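Local coordinates for protein rRNA N-glycosidase (Bougainvillea spectabilis, PDB 3CTK) that is a plant ribosome-inactivating protein, a single chain that combines a mixed beta-sheet with many packed helices, at residues K126-G131 with F155-I160. Numbering follows the deposited sequence.
Sequences KDLELG and FFLIVI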
ATOM      1  N   LYS A 126      -7.488  -3.448 -13.041  1.00  9.19           N
ATOM      2  CA  LYS A 126      -7.236  -4.619 -13.873  1.00 10.01           C
ATOM      3  C   LYS A 126      -6.507  -4.303 -15.177  1.00 10.21           C
ATOM      4  O   LYS A 126      -5.891  -5.191 -15.770  1.00  9.70           O
ATOM      5  CB  LYS A 126      -8.549  -5.340 -14.187  1.00 12.81           C
ATOM      6  CG  LYS A 126      -9.455  -4.596 -15.152  1.00 15.46           C
ATOM      7  CD  LYS A 126     -10.711  -5.399 -15.451  1.00 21.39           C
ATOM      8  CE  LYS A 126     -11.578  -4.695 -16.480  1.00 23.69           C
ATOM      9  NZ  LYS A 126     -12.035  -3.361 -16.005  1.00 27.36           N
ATOM     10  N   ASP A 127      -6.567  -3.046 -15.618  1.00  9.48           N
ATOM     11  CA  ASP A 127      -5.917  -2.637 -16.864  1.00 10.13           C
ATOM     12  C   ASP A 127      -4.629  -1.836 -16.694  1.00 10.87           C
ATOM     13  O   ASP A 127      -3.970  -1.506 -17.681  1.00 10.64           O
ATOM     14  CB  ASP A 127      -6.887  -1.817 -17.724  1.00 11.44           C
ATOM     15  CG  ASP A 127      -8.162  -2.563 -18.035  1.00 14.08           C
ATOM     16  OD1 ASP A 127      -8.069  -3.743 -18.427  1.00 16.38           O
ATOM     17  OD2 ASP A 127      -9.256  -1.971 -17.898  1.00 14.38           O
ATOM     18  N   LEU A 128      -4.269  -1.518 -15.455  1.00  9.20           N
ATOM     19  CA  LEU A 128      -3.060  -0.740 -15.201  1.00  9.38           C
ATOM     20  C   LEU A 128      -1.869  -1.626 -14.849  1.00 10.21           C
ATOM     21  O   LEU A 128      -1.889  -2.344 -13.850  1.00  8.84           O
ATOM     22  CB  LEU A 128      -3.309   0.264 -14.071  1.00  8.85           C
ATOM     23  CG  LEU A 128      -2.179   1.255 -13.786  1.00 10.77           C
ATOM     24  CD1 LEU A 128      -1.940   2.123 -15.015  1.00 12.29           C
ATOM     25  CD2 LEU A 128      -2.547   2.127 -12.591  1.00 12.16           C
ATOM     26  N   GLU A 129      -0.824  -1.560 -15.669  1.00  9.46           N
ATOM     27  CA  GLU A 129       0.368  -2.371 -15.452  1.00  9.98           C
ATOM     28  C   GLU A 129       1.159  -1.951 -14.222  1.00  8.77           C
ATOM     29  O   GLU A 129       1.360  -0.764 -13.972  1.00  8.59           O
ATOM     30  CB  GLU A 129       1.278  -2.305 -16.675  1.00 13.35           C
ATOM     31  CG  GLU A 129       0.567  -2.596 -17.980  1.00 18.40           C
ATOM     32  CD  GLU A 129       1.494  -2.497 -19.172  1.00 21.28           C
ATOM     33  OE1 GLU A 129       2.183  -3.496 -19.472  1.00 23.55           O
ATOM     34  OE2 GLU A 129       1.541  -1.415 -19.797  1.00 23.95           O
ATOM     35  N   LEU A 130       1.604  -2.945 -13.463  1.00  6.69           N
ATOM     36  CA  LEU A 130       2.390  -2.724 -12.258  1.00  6.50           C
ATOM     37  C   LEU A 130       3.809  -3.224 -12.522  1.00  6.90           C
ATOM     38  O   LEU A 130       4.038  -4.011 -13.442  1.00  6.64           O
ATOM     39  CB  LEU A 130       1.781  -3.495 -11.086  1.00  5.64           C
ATOM     40  CG  LEU A 130       0.319  -3.182 -10.760  1.00  6.46           C
ATOM     41  CD1 LEU A 130      -0.173  -4.126  -9.665  1.00  8.30           C
ATOM     42  CD2 LEU A 130       0.189  -1.734 -10.316  1.00  6.58           C
ATOM     43  N   GLY A 131       4.752  -2.776 -11.704  1.00  6.39           N
ATOM     44  CA  GLY A 131       6.131  -3.189 -11.879  1.00  7.45           C
ATOM     45  C   GLY A 131       7.079  -2.051 -11.576  1.00  7.29           C
ATOM     46  O   GLY A 131       6.678  -0.891 -11.563  1.00  7.46           O
ATOM     47  N   PHE A 155      -0.115   7.255 -10.411  1.00  4.74           N
ATOM     48  CA  PHE A 155       1.007   6.989  -9.518  1.00  4.39           C
ATOM     49  C   PHE A 155       0.499   6.330  -8.231  1.00  4.35           C
ATOM     50  O   PHE A 155       1.044   5.317  -7.785  1.00  3.33           O
ATOM     51  CB  PHE A 155       1.734   8.292  -9.173  1.00  3.70           C
ATOM     52  CG  PHE A 155       2.637   8.182  -7.979  1.00  3.72           C
ATOM     53  CD1 PHE A 155       3.792   7.403  -8.029  1.00  4.43           C
ATOM     54  CD2 PHE A 155       2.315   8.826  -6.787  1.00  5.97           C
ATOM     55  CE1 PHE A 155       4.607   7.266  -6.911  1.00  4.14           C
ATOM     56  CE2 PHE A 155       3.128   8.694  -5.659  1.00  5.94           C
ATOM     57  CZ  PHE A 155       4.274   7.913  -5.721  1.00  5.67           C
ATOM     58  N   PHE A 156      -0.544   6.901  -7.635  1.00  4.01           N
ATOM     59  CA  PHE A 156      -1.089   6.338  -6.403  1.00  4.34           C
ATOM     60  C   PHE A 156      -1.552   4.897  -6.599  1.00  5.07           C
ATOM     61  O   PHE A 156      -1.271   4.036  -5.771  1.00  5.10           O
ATOM     62  CB  PHE A 156      -2.246   7.194  -5.870  1.00  4.35           C
ATOM     63  CG  PHE A 156      -1.800   8.388  -5.065  1.00  4.52           C
ATOM     64  CD1 PHE A 156      -2.120   9.681  -5.468  1.00  5.08           C
ATOM     65  CD2 PHE A 156      -1.057   8.216  -3.899  1.00  7.04           C
ATOM     66  CE1 PHE A 156      -1.711  10.784  -4.723  1.00  6.20           C
ATOM     67  CE2 PHE A 156      -0.641   9.312  -3.146  1.00  7.89           C
ATOM     68  CZ  PHE A 156      -0.969  10.600  -3.559  1.00  5.25           C
ATOM     69  N   LEU A 157      -2.255   4.631  -7.693  1.00  5.60           N
ATOM     70  CA  LEU A 157      -2.736   3.276  -7.952  1.00  4.64           C
ATOM     71  C   LEU A 157      -1.589   2.278  -8.003  1.00  4.97           C
ATOM     72  O   LEU A 157      -1.685   1.179  -7.454  1.00  4.74           O
ATOM     73  CB  LEU A 157      -3.527   3.230  -9.267  1.00  5.52           C
ATOM     74  CG  LEU A 157      -4.906   3.895  -9.209  1.00  5.84           C
ATOM     75  CD1 LEU A 157      -5.515   3.992 -10.600  1.00  7.17           C
ATOM     76  CD2 LEU A 157      -5.803   3.088  -8.284  1.00  7.01           C
ATOM     77  N   ILE A 158      -0.498   2.662  -8.658  1.00  3.68           N
ATOM     78  CA  ILE A 158       0.649   1.771  -8.772  1.00  3.92           C
ATOM     79  C   ILE A 158       1.386   1.595  -7.446  1.00  4.81           C
ATOM     80  O   ILE A 158       1.625   0.467  -7.010  1.00  4.24           O
ATOM     81  CB  ILE A 158       1.634   2.277  -9.855  1.00  3.95           C
ATOM     82  CG1 ILE A 158       0.924   2.298 -11.216  1.00  2.42           C
ATOM     83  CG2 ILE A 158       2.874   1.379  -9.904  1.00  3.48           C
ATOM     84  CD1 ILE A 158       1.731   2.932 -12.338  1.00  5.25           C
ATOM     85  N   VAL A 159       1.719   2.699  -6.786  1.00  3.63           N
ATOM     86  CA  VAL A 159       2.458   2.608  -5.529  1.00  3.80           C
ATOM     87  C   VAL A 159       1.666   1.968  -4.385  1.00  4.76           C
ATOM     88  O   VAL A 159       2.233   1.236  -3.569  1.00  5.20           O
ATOM     89  CB  VAL A 159       2.991   3.999  -5.091  1.00  5.75           C
ATOM     90  CG1 VAL A 159       1.902   4.797  -4.388  1.00  5.18           C
ATOM     91  CG2 VAL A 159       4.210   3.823  -4.190  1.00  5.04           C
ATOM     92  N   ILE A 160       0.363   2.223  -4.323  1.00  3.83           N
ATOM     93  CA  ILE A 160      -0.450   1.638  -3.260  1.00  4.43           C
ATOM     94  C   ILE A 160      -0.449   0.111  -3.355  1.00  5.16           C
ATOM     95  O   ILE A 160      -0.333  -0.587  -2.344  1.00  4.98           O
ATOM     96  CB  ILE A 160      -1.912   2.153  -3.314  1.00  4.24           C
ATOM     97  CG1 ILE A 160      -1.960   3.614  -2.849  1.00  5.11           C
ATOM     98  CG2 ILE A 160      -2.806   1.282  -2.447  1.00  3.77           C
ATOM     99  CD1 ILE A 160      -3.309   4.289  -3.038  1.00  8.67           C
TER
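L128 lays its CD2 methyl over the start of two neighbouring side chains of the helix, 3.6 Å from CB of L157 and 3.7 Å from CG1 of I158, and this one methyl carries the tightest part of the contact. Its CG stands anti to the backbone N (chi1 -174°), which extends the branch from the loop toward the helix. The L128 side chain runs at about a right angle to that of I158. CD1 of L157 adds a looser contact to the same methyl, 4.0 Å from CD2 of L128. Two residues further on, L130 approaches differently. Its CA-CB bond does not aim at the helix, but CD2 turns back to it, resting 3.9 Å from CA of I158 and 4.1 Å from its CG2, with the two side chains lying alongside one another and running in opposite senses. I158 is thus gripped on both of its branches, CG1 by L128 and CG2 by L130, while its terminal CD1 lies 4.1 Å from the carbonyl O of E129. The example illustrates how an irregular segment can be held to a helix mainly by buried aliphatic side chains, through alternate residues: E129, between the two leucines, directs its CB away from the helix, and its carboxylate forms a salt bridge with K134. G131 then takes the N-cap position of helix 132-142, with backbone angles (143/162°) that suit glycine. The contact packs the loop between helices 114-121 and 132-142 against helix 149-168; the backbone of L130 is also hydrogen-bonded to F185. Around it, L157 also packs on L117 and A121 of the first helix and I158 on L135 of the second, while F156 and I160 of the long helix meet V71 on strand 70-78 of the mixed sheet.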